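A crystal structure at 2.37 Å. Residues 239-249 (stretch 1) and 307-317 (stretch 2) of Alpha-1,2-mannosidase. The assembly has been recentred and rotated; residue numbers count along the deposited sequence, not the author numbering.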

# COMPACT_ATOMS: atom_id res chain seq x y z
N SER A 239 5.72 -11.99 -8.42
CA SER A 239 4.73 -11.18 -9.12
C SER A 239 4.76 -9.78 -8.53
O SER A 239 5.60 -9.47 -7.70
CB SER A 239 3.34 -11.74 -8.89
OG SER A 239 2.95 -11.52 -7.54
N TRP A 240 3.83 -8.94 -8.97
CA TRP A 240 3.72 -7.59 -8.44
C TRP A 240 2.52 -7.50 -7.49
O TRP A 240 1.95 -6.43 -7.28
CB TRP A 240 3.61 -6.55 -9.56
CG TRP A 240 4.95 -6.26 -10.19
CD1 TRP A 240 5.67 -7.10 -10.99
CD2 TRP A 240 5.75 -5.09 -10.01
NE1 TRP A 240 6.88 -6.52 -11.32
CE2 TRP A 240 6.95 -5.29 -10.73
CE3 TRP A 240 5.57 -3.89 -9.30
CZ2 TRP A 240 7.98 -4.33 -10.77
CZ3 TRP A 240 6.59 -2.93 -9.34
CH2 TRP A 240 7.78 -3.16 -10.07
N SER A 241 2.13 -8.64 -6.92
CA SER A 241 1.00 -8.65 -5.99
C SER A 241 1.38 -9.24 -4.64
O SER A 241 2.51 -9.08 -4.18
CB SER A 241 -0.20 -9.40 -6.60
OG SER A 241 0.10 -10.77 -6.78
N GLY A 242 0.44 -9.91 -3.99
CA GLY A 242 0.69 -10.50 -2.68
C GLY A 242 2.01 -11.22 -2.52
O GLY A 242 2.45 -11.95 -3.41
N LEU A 243 2.66 -11.01 -1.37
CA LEU A 243 3.93 -11.65 -1.05
C LEU A 243 5.19 -11.07 -1.69
O LEU A 243 6.29 -11.48 -1.33
CB LEU A 243 3.87 -13.14 -1.38
CG LEU A 243 2.78 -13.96 -0.72
CD1 LEU A 243 2.86 -15.38 -1.27
CD2 LEU A 243 2.93 -13.94 0.81
N MET A 244 5.04 -10.13 -2.62
CA MET A 244 6.21 -9.54 -3.28
C MET A 244 6.08 -8.06 -3.61
O MET A 244 7.06 -7.31 -3.53
CB MET A 244 6.53 -10.33 -4.56
CG MET A 244 7.75 -9.84 -5.35
SD MET A 244 8.22 -11.00 -6.70
CE MET A 244 9.06 -12.30 -5.75
N ASP A 245 4.88 -7.63 -3.98
CA ASP A 245 4.62 -6.24 -4.37
C ASP A 245 5.42 -5.13 -3.68
O ASP A 245 6.23 -4.45 -4.32
CB ASP A 245 3.13 -5.91 -4.23
CG ASP A 245 2.55 -6.36 -2.88
OD1 ASP A 245 3.31 -6.54 -1.90
OD2 ASP A 245 1.31 -6.52 -2.82
N SER A 246 5.20 -4.92 -2.39
CA SER A 246 5.87 -3.83 -1.70
C SER A 246 7.41 -3.88 -1.66
O SER A 246 8.04 -2.87 -1.35
CB SER A 246 5.29 -3.65 -0.28
OG SER A 246 5.19 -4.87 0.44
N PHE A 247 8.00 -5.02 -1.99
CA PHE A 247 9.47 -5.14 -2.03
C PHE A 247 10.04 -4.29 -3.17
O PHE A 247 10.96 -3.49 -2.96
CB PHE A 247 9.91 -6.59 -2.22
CG PHE A 247 11.33 -6.71 -2.71
CD1 PHE A 247 11.59 -7.04 -4.03
CD2 PHE A 247 12.39 -6.40 -1.87
CE1 PHE A 247 12.90 -7.04 -4.53
CE2 PHE A 247 13.70 -6.40 -2.35
CZ PHE A 247 13.96 -6.72 -3.68
N TYR A 248 9.51 -4.48 -4.38
CA TYR A 248 9.94 -3.72 -5.55
C TYR A 248 9.63 -2.25 -5.32
O TYR A 248 10.42 -1.37 -5.69
CB TYR A 248 9.21 -4.20 -6.81
CG TYR A 248 9.62 -5.59 -7.25
CD1 TYR A 248 8.67 -6.55 -7.58
CD2 TYR A 248 10.97 -5.95 -7.31
CE1 TYR A 248 9.05 -7.83 -7.95
CE2 TYR A 248 11.35 -7.22 -7.67
CZ TYR A 248 10.39 -8.16 -7.99
OH TYR A 248 10.78 -9.44 -8.33
N GLU A 249 8.48 -1.98 -4.71
CA GLU A 249 8.03 -0.62 -4.42
C GLU A 249 9.04 0.15 -3.56
O GLU A 249 9.43 1.28 -3.91
CB GLU A 249 6.67 -0.65 -3.68
CG GLU A 249 6.03 0.71 -3.37
CD GLU A 249 4.76 0.59 -2.50
OE1 GLU A 249 4.23 1.64 -2.04
OE2 GLU A 249 4.29 -0.55 -2.27
N HIS A 307 -6.40 -6.65 -7.81
CA HIS A 307 -6.35 -5.29 -7.30
C HIS A 307 -5.03 -4.90 -6.62
O HIS A 307 -4.64 -3.73 -6.66
CB HIS A 307 -7.53 -5.08 -6.35
CG HIS A 307 -7.92 -3.64 -6.20
ND1 HIS A 307 -7.10 -2.70 -5.63
CD2 HIS A 307 -9.07 -3.00 -6.53
CE1 HIS A 307 -7.72 -1.53 -5.61
NE2 HIS A 307 -8.91 -1.69 -6.15
N LEU A 308 -4.34 -5.85 -6.01
CA LEU A 308 -3.07 -5.53 -5.34
C LEU A 308 -2.02 -5.06 -6.35
O LEU A 308 -1.30 -4.09 -6.10
CB LEU A 308 -2.52 -6.74 -4.56
CG LEU A 308 -3.25 -7.17 -3.28
CD1 LEU A 308 -2.60 -8.43 -2.71
CD2 LEU A 308 -3.22 -6.04 -2.25
N ALA A 309 -1.95 -5.75 -7.48
CA ALA A 309 -0.97 -5.39 -8.51
C ALA A 309 -1.27 -4.06 -9.21
O ALA A 309 -0.43 -3.54 -9.94
CB ALA A 309 -0.86 -6.49 -9.55
N SER A 310 -2.46 -3.51 -8.99
CA SER A 310 -2.79 -2.26 -9.67
C SER A 310 -1.99 -1.06 -9.15
O SER A 310 -2.07 0.02 -9.72
CB SER A 310 -4.29 -1.97 -9.58
OG SER A 310 -4.68 -1.66 -8.25
N PHE A 311 -1.23 -1.26 -8.08
CA PHE A 311 -0.43 -0.17 -7.51
C PHE A 311 0.80 0.03 -8.40
O PHE A 311 1.45 1.07 -8.35
CB PHE A 311 0.04 -0.55 -6.10
CG PHE A 311 1.40 -1.20 -6.07
CD1 PHE A 311 2.54 -0.45 -5.78
CD2 PHE A 311 1.56 -2.53 -6.44
CE1 PHE A 311 3.81 -1.02 -5.86
CE2 PHE A 311 2.82 -3.11 -6.53
CZ PHE A 311 3.95 -2.35 -6.23
N GLY A 312 1.10 -0.98 -9.21
CA GLY A 312 2.24 -0.93 -10.10
C GLY A 312 2.34 0.33 -10.94
O GLY A 312 3.42 0.92 -11.06
N GLY A 313 1.21 0.76 -11.51
CA GLY A 313 1.21 1.94 -12.35
C GLY A 313 1.87 3.15 -11.71
O GLY A 313 2.69 3.84 -12.33
N GLY A 314 1.51 3.41 -10.47
CA GLY A 314 2.08 4.54 -9.76
C GLY A 314 3.55 4.34 -9.49
O GLY A 314 4.33 5.30 -9.52
N ASN A 315 3.95 3.09 -9.23
CA ASN A 315 5.36 2.84 -8.94
C ASN A 315 6.26 3.10 -10.14
O ASN A 315 7.31 3.73 -9.99
CB ASN A 315 5.56 1.41 -8.43
CG ASN A 315 6.85 1.26 -7.65
OD1 ASN A 315 7.07 1.98 -6.68
ND2 ASN A 315 7.70 0.34 -8.07
N PHE A 316 5.87 2.63 -11.33
CA PHE A 316 6.66 2.86 -12.54
C PHE A 316 6.74 4.35 -12.83
O PHE A 316 7.79 4.85 -13.26
CB PHE A 316 6.05 2.13 -13.75
CG PHE A 316 6.56 0.73 -13.93
CD1 PHE A 316 6.04 -0.32 -13.19
CD2 PHE A 316 7.60 0.48 -14.82
CE1 PHE A 316 6.55 -1.61 -13.32
CE2 PHE A 316 8.13 -0.81 -14.96
CZ PHE A 316 7.60 -1.86 -14.21
N ILE A 317 5.63 5.05 -12.59
CA ILE A 317 5.56 6.49 -12.78
C ILE A 317 6.55 7.14 -11.83
O ILE A 317 7.36 7.97 -12.25
CB ILE A 317 4.13 7.03 -12.52
CG1 ILE A 317 3.21 6.64 -13.68
CG2 ILE A 317 4.15 8.54 -12.35
CD1 ILE A 317 1.75 6.86 -13.41
O HOH W 1 0.11 -3.73 -3.59

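How do the two backbones lie against each other? Each stretch begins as loop or turn and ends in a helix that runs on later in the chain, and the two come closest near their beginnings, where the CA atoms of Ser241 and Ala309 are 4.6 Å apart. Further along, the CA atoms of Glu249 and Asn315 are 6.3 Å apart; the CA-to-CB bond of Asn315 points toward stretch 1 and that of Glu249 sideways. The Ser241 CB lies 4.2 Å from the Ala309 CB, and Gly242 brings its N within 3.6 Å of Leu308 CD1. In all, 513 Å² of surface is buried between the stretches, counting both sides.

Which side chains fill the space between them? Trp240 and Phe311 have the largest covered areas of their stretches. The CA-to-CB bond of Trp240 points sideways, but with chi1 in the m well its indole reaches stretch 2. Phe316 CE1 sits over one face of that ring, 3.8 Å from Trp240 CH2; the two rings are inclined by 38° with centroids 5.4 Å apart, an oblique pairing. Phe311 CZ approaches the edge of the indole, 3.8 Å from Trp240 CE3. Phe311 itself points toward stretch 1, its chi1 of 93° lying between wells, and its ring reaches Asp245 and Glu249: Phe311 CE2 is 3.6 Å from Asp245 CB, and Phe311 CE1 is 3.6 Å from Glu249 CB. Asp245 offers its aliphatic CB to the ring, with its carboxylate farther off. For Glu249 the carboxylate comes about as close as CB, with Glu249 OE2 3.7 Å from Phe311 CE1. The carboxylate of Glu249 is hydrogen-bonded elsewhere in the structure.

What polar contacts join the stretches? No direct hydrogen bond crosses between them, but a water does the bridging. Water 1 donates to Asp245 OD2 at 3.1 Å and to Leu308 O at 2.9 Å, using both its protons to link two acceptors that could not bond to each other. The carbonyl of Trp240 also finds a modest partner: Trp240 O lies 3.3 Å from Ala309 CA, with an angle of 143° at the hydrogen, a CA-H...O contact. The same Trp240 O lies near the plane of the Phe311 ring, 3.5 Å from Phe311 CE2, where the slightly positive ring hydrogens suit a carbonyl oxygen.

Which bonds lie within each stretch? In stretch 1, Ser241 O accepts from Asp245 N at 2.8 Å and from Met244 N at 3.2 Å, turning the chain at Ser241 to Asp245. Asp245 OD1 takes a hydrogen bond from Ser246 N at 2.5 Å, which ties one carboxylate oxygen to the backbone while Asp245 OD2 meets the water. In stretch 2, Ser310 OG donates to His307 O at 2.6 Å and Gly312 N donates to Ala309 O at 3.1 Å; both bonds lie in the segment that carries Leu308, Ala309 and Phe311.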